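Local coordinates for protein metazoan TIR-STING fusion (Crassostrea gigas, PDB 6WT6) that joins a TIR domain to a STING-type ligand-binding domain in one chain and pairs with a second copy of itself, at residues W181-Y184 and Y185-K189; V265-D268 and N269-Y273. All blocks are in the same frame, centred on the assembly; numbering follows the deposited sequence.

How the interactions relate
Both contacts belong to the STING ligand-binding domain, which follows the TIR domain in the chain, and they come in series, neither nesting nor crossing. Interaction 1 is met first, within the long helix 176-204; no loop is closed there, since 181-184 and 185-189 are successive turns of one helix, packed against helix 299-319 and reaching the second subunit. The chain then runs through strands 212-221 and 238-243 before interaction 2 closes the tight turn between strands 260-266 and 272-279 of the mixed sheet, beside helix 341-356. The two centres lie about 33 Å apart and the nearest atoms about 18 Å, without touching.

Interaction 1 (W181-Y184 and Y185-K189); sequences WGYY and YGYLK
Y184, Y185 and Y183 carry this contact along helix 176-204, a long helix of the STING ligand-binding domain that widens into a pi-type turn at 185-188. Y184 points an edge at the face of Y185 in a T-shaped pair, planes 75° apart, Y184 CD2 3.5 Å from Y185 CD2. At the Y185 rim, W181 CE3 meets Y185 CE2 at 3.6 Å, completing an aromatic cluster; W181 also packs on M289 of the second subunit, whose T295 is hydrogen-bonded to the Y185 hydroxyl. K189 CB makes a CH-pi contact over one face of Y184, 3.9 Å from the centroid; the lysine then runs alongside, its NZ in salt bridges with D320 and E322, and D320 also hydrogen-bonds Y184 OH. With CG anti to the backbone N (chi1 -174°), the Y183 ring reaches forward along the helix and lays a face under L188 CG, while its CE1 approaches Y187 CD2. The wide turn shows in backbone bonds reaching five residues on: L188 N to Y183 O at 3.0 Å and K189 N to Y184 O at 2.7 Å. Y184 O also accepts Y187 N, at 3.2 Å, from the other face of its carbonyl plane.

Interaction 2 (V265-D268 and N269-Y273); sequences VTDD and NGEDY
V265 O and D267 OD2 lie at the edge of the Y273 ring, near its plane, the latter 3.7 Å from Y273 CE1; the D267 carboxylate is turned 68° against the ring. These groups belong to a beta hairpin with a type I turn from D267 to G270. D267 CG stands between its backbone N and carbonyl carbon (chi1 69°), which brings OD1 within 2.8 Å of E271 N in a weak, bent bond. The D267 backbone is held more firmly, its N donating to E271 O at 3.1 Å; the turn bond, G270 N to D267 O, is weak at 3.4 Å. T266 and D272, a non-hydrogen-bonded antiparallel backbone pair, are bridged by their side chains: T266 OG1 donates to D272 OD1 over 2.9 Å, on the anti side of the carboxylate and 33° out of its plane. V265 and Y273 make the adjoining hydrogen-bonded pair, with Y273 N 2.7 Å from V265 O. Their side chains share the sheet face covered by helix 341-356, V265 resting on P343 and C347, Y273 on I350, and K351 of that helix forms a salt bridge with D267 OD2. The hairpin lies between strands 238-243 and 212-221 in the mixed sheet.

Interaction 1 (W181-Y184 and Y185-K189)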
loop_
_atom_site.group_PDB
_atom_site.type_symbol
_atom_site.label_atom_id
_atom_site.label_comp_id
_atom_site.label_asym_id
_atom_site.label_seq_id
_atom_site.Cartn_x
_atom_site.Cartn_y
_atom_site.Cartn_z
ATOM N N TRP A 181 2.162 3.227 6.128
ATOM C CA TRP A 181 3.524 2.963 6.595
ATOM C C TRP A 181 4.535 3.870 5.901
ATOM O O TRP A 181 5.492 4.334 6.529
ATOM C CB TRP A 181 3.887 1.493 6.384
ATOM C CG TRP A 181 3.237 0.569 7.374
ATOM C CD1 TRP A 181 2.203 -0.290 7.138
ATOM C CD2 TRP A 181 3.574 0.420 8.759
ATOM N NE1 TRP A 181 1.879 -0.969 8.289
ATOM C CE2 TRP A 181 2.705 -0.551 9.298
ATOM C CE3 TRP A 181 4.528 1.011 9.595
ATOM C CZ2 TRP A 181 2.759 -0.945 10.635
ATOM C CZ3 TRP A 181 4.580 0.618 10.923
ATOM C CH2 TRP A 181 3.702 -0.352 11.428
ATOM N N GLY A 182 4.329 4.149 4.610
ATOM C CA GLY A 182 5.222 5.060 3.909
ATOM C C GLY A 182 5.127 6.488 4.417
ATOM O O GLY A 182 6.130 7.203 4.482
ATOM N N TYR A 183 3.919 6.926 4.778
ATOM C CA TYR A 183 3.742 8.268 5.327
ATOM C C TYR A 183 4.284 8.348 6.747
ATOM O O TYR A 183 4.853 9.373 7.142
ATOM C CB TYR A 183 2.259 8.648 5.266
ATOM C CG TYR A 183 1.901 10.064 5.676
ATOM C CD1 TYR A 183 2.589 11.162 5.172
ATOM C CD2 TYR A 183 0.827 10.302 6.527
ATOM C CE1 TYR A 183 2.237 12.458 5.534
ATOM C CE2 TYR A 183 0.466 11.585 6.890
ATOM C CZ TYR A 183 1.168 12.656 6.396
ATOM O OH TYR A 183 0.792 13.924 6.776
ATOM N N TYR A 184 4.136 7.269 7.514
ATOM C CA TYR A 184 4.691 7.163 8.858
ATOM C C TYR A 184 6.215 7.242 8.835
ATOM O O TYR A 184 6.788 8.257 9.245
ATOM C CB TYR A 184 4.225 5.859 9.507
ATOM C CG TYR A 184 4.752 5.606 10.899
ATOM C CD1 TYR A 184 4.355 6.394 11.970
ATOM C CD2 TYR A 184 5.627 4.558 11.147
ATOM C CE1 TYR A 184 4.827 6.156 13.247
ATOM C CE2 TYR A 184 6.105 4.310 12.423
ATOM C CZ TYR A 184 5.704 5.110 13.465
ATOM O OH TYR A 184 6.177 4.866 14.732
ATOM N N TYR A 185 6.883 6.192 8.343
ATOM C CA TYR A 185 8.344 6.140 8.421
ATOM C C TYR A 185 9.027 7.167 7.532
ATOM O O TYR A 185 10.171 7.539 7.811
ATOM C CB TYR A 185 8.866 4.740 8.067
ATOM C CG TYR A 185 8.841 3.779 9.226
ATOM C CD1 TYR A 185 9.686 3.953 10.316
ATOM C CD2 TYR A 185 7.966 2.705 9.238
ATOM C CE1 TYR A 185 9.659 3.078 11.388
ATOM C CE2 TYR A 185 7.937 1.827 10.298
ATOM C CZ TYR A 185 8.783 2.021 11.367
ATOM O OH TYR A 185 8.740 1.146 12.417
ATOM N N GLY A 186 8.367 7.623 6.472
ATOM C CA GLY A 186 8.989 8.610 5.614
ATOM C C GLY A 186 8.848 10.040 6.074
ATOM O O GLY A 186 9.519 10.917 5.524
ATOM N N TYR A 187 8.018 10.303 7.083
ATOM C CA TYR A 187 7.692 11.681 7.432
ATOM C C TYR A 187 7.221 11.832 8.875
ATOM O O TYR A 187 7.893 12.482 9.683
ATOM C CB TYR A 187 6.618 12.220 6.471
ATOM C CG TYR A 187 6.234 13.665 6.704
ATOM C CD1 TYR A 187 7.157 14.689 6.523
ATOM C CD2 TYR A 187 4.946 14.009 7.088
ATOM C CE1 TYR A 187 6.809 16.018 6.733
ATOM C CE2 TYR A 187 4.586 15.339 7.294
ATOM C CZ TYR A 187 5.522 16.334 7.118
ATOM O OH TYR A 187 5.177 17.651 7.323
ATOM N N LEU A 188 6.058 11.252 9.202
ATOM C CA LEU A 188 5.457 11.486 10.512
ATOM C C LEU A 188 6.376 11.015 11.636
ATOM O O LEU A 188 6.604 11.743 12.609
ATOM C CB LEU A 188 4.088 10.806 10.595
ATOM C CG LEU A 188 2.948 11.428 9.766
ATOM C CD1 LEU A 188 1.595 10.803 10.110
ATOM C CD2 LEU A 188 2.901 12.937 9.949
ATOM N N LYS A 189 6.937 9.809 11.506
ATOM C CA LYS A 189 7.845 9.278 12.521
ATOM C C LYS A 189 9.065 10.170 12.719
ATOM O O LYS A 189 9.651 10.175 13.810
ATOM C CB LYS A 189 8.275 7.855 12.142
ATOM C CG LYS A 189 9.210 7.159 13.127
ATOM C CD LYS A 189 8.604 7.049 14.522
ATOM C CE LYS A 189 9.466 6.184 15.428
ATOM N NZ LYS A 189 8.928 6.085 16.812
#

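Interaction 2 (V265-D268 and N269-Y273)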
loop_
_atom_site.group_PDB
_atom_site.type_symbol
_atom_site.label_atom_id
_atom_site.label_comp_id
_atom_site.label_asym_id
_atom_site.label_seq_id
_atom_site.Cartn_x
_atom_site.Cartn_y
_atom_site.Cartn_z
ATOM N N VAL A 265 -6.533 31.896 12.165
ATOM C CA VAL A 265 -7.950 31.785 11.848
ATOM C C VAL A 265 -8.735 32.514 12.933
ATOM O O VAL A 265 -8.386 32.453 14.117
ATOM C CB VAL A 265 -8.364 30.304 11.702
ATOM C CG1 VAL A 265 -8.043 29.519 12.963
ATOM C CG2 VAL A 265 -9.814 30.187 11.372
ATOM N N THR A 266 -9.783 33.227 12.525
ATOM C CA THR A 266 -10.555 34.093 13.410
ATOM C C THR A 266 -11.905 33.454 13.712
ATOM O O THR A 266 -12.616 33.032 12.792
ATOM C CB THR A 266 -10.762 35.471 12.777
ATOM O OG1 THR A 266 -9.491 36.046 12.442
ATOM C CG2 THR A 266 -11.479 36.393 13.736
ATOM N N ASP A 267 -12.258 33.387 14.995
ATOM C CA ASP A 267 -13.530 32.806 15.406
ATOM C C ASP A 267 -14.594 33.907 15.419
ATOM O O ASP A 267 -14.398 34.977 14.834
ATOM C CB ASP A 267 -13.369 32.092 16.753
ATOM C CG ASP A 267 -13.122 33.050 17.906
ATOM O OD1 ASP A 267 -12.662 34.184 17.664
ATOM O OD2 ASP A 267 -13.385 32.659 19.064
ATOM N N ASP A 268 -15.726 33.671 16.088
ATOM C CA ASP A 268 -16.816 34.644 16.043
ATOM C C ASP A 268 -16.508 35.899 16.850
ATOM O O ASP A 268 -17.018 36.976 16.526
ATOM C CB ASP A 268 -18.113 34.014 16.541
ATOM C CG ASP A 268 -18.524 32.806 15.728
ATOM O OD1 ASP A 268 -18.120 32.694 14.550
ATOM O OD2 ASP A 268 -19.263 31.965 16.269
ATOM N N ASN A 269 -15.689 35.788 17.893
ATOM C CA ASN A 269 -15.372 36.913 18.763
ATOM C C ASN A 269 -14.200 37.750 18.262
ATOM O O ASN A 269 -13.738 38.638 18.987
ATOM C CB ASN A 269 -15.064 36.417 20.179
ATOM C CG ASN A 269 -16.217 35.657 20.795
ATOM O OD1 ASN A 269 -16.405 34.470 20.528
ATOM N ND2 ASN A 269 -16.993 36.337 21.632
ATOM N N GLY A 270 -13.705 37.490 17.057
ATOM C CA GLY A 270 -12.518 38.165 16.583
ATOM C C GLY A 270 -11.219 37.630 17.143
ATOM O O GLY A 270 -10.152 38.149 16.787
ATOM N N GLU A 271 -11.271 36.618 18.007
ATOM C CA GLU A 271 -10.057 36.020 18.549
ATOM C C GLU A 271 -9.332 35.223 17.475
ATOM O O GLU A 271 -9.915 34.338 16.840
ATOM C CB GLU A 271 -10.394 35.114 19.729
ATOM C CG GLU A 271 -11.035 35.836 20.884
ATOM C CD GLU A 271 -10.046 36.673 21.662
ATOM O OE1 GLU A 271 -8.895 36.219 21.859
ATOM O OE2 GLU A 271 -10.421 37.789 22.071
ATOM N N ASP A 272 -8.055 35.533 17.275
ATOM C CA ASP A 272 -7.226 34.786 16.337
ATOM C C ASP A 272 -6.723 33.515 17.002
ATOM O O ASP A 272 -6.248 33.547 18.145
ATOM C CB ASP A 272 -6.042 35.626 15.850
ATOM C CG ASP A 272 -6.476 36.820 15.023
ATOM O OD1 ASP A 272 -7.641 36.837 14.590
ATOM O OD2 ASP A 272 -5.668 37.763 14.855
ATOM N N TYR A 273 -6.829 32.401 16.282
ATOM C CA TYR A 273 -6.311 31.116 16.722
ATOM C C TYR A 273 -5.268 30.645 15.723
ATOM O O TYR A 273 -5.484 30.730 14.509
ATOM C CB TYR A 273 -7.438 30.092 16.861
ATOM C CG TYR A 273 -8.228 30.247 18.138
ATOM C CD1 TYR A 273 -9.273 31.160 18.228
ATOM C CD2 TYR A 273 -7.916 29.496 19.266
ATOM C CE1 TYR A 273 -9.995 31.310 19.403
ATOM C CE2 TYR A 273 -8.629 29.639 20.444
ATOM C CZ TYR A 273 -9.669 30.547 20.506
ATOM O OH TYR A 273 -10.382 30.692 21.676
#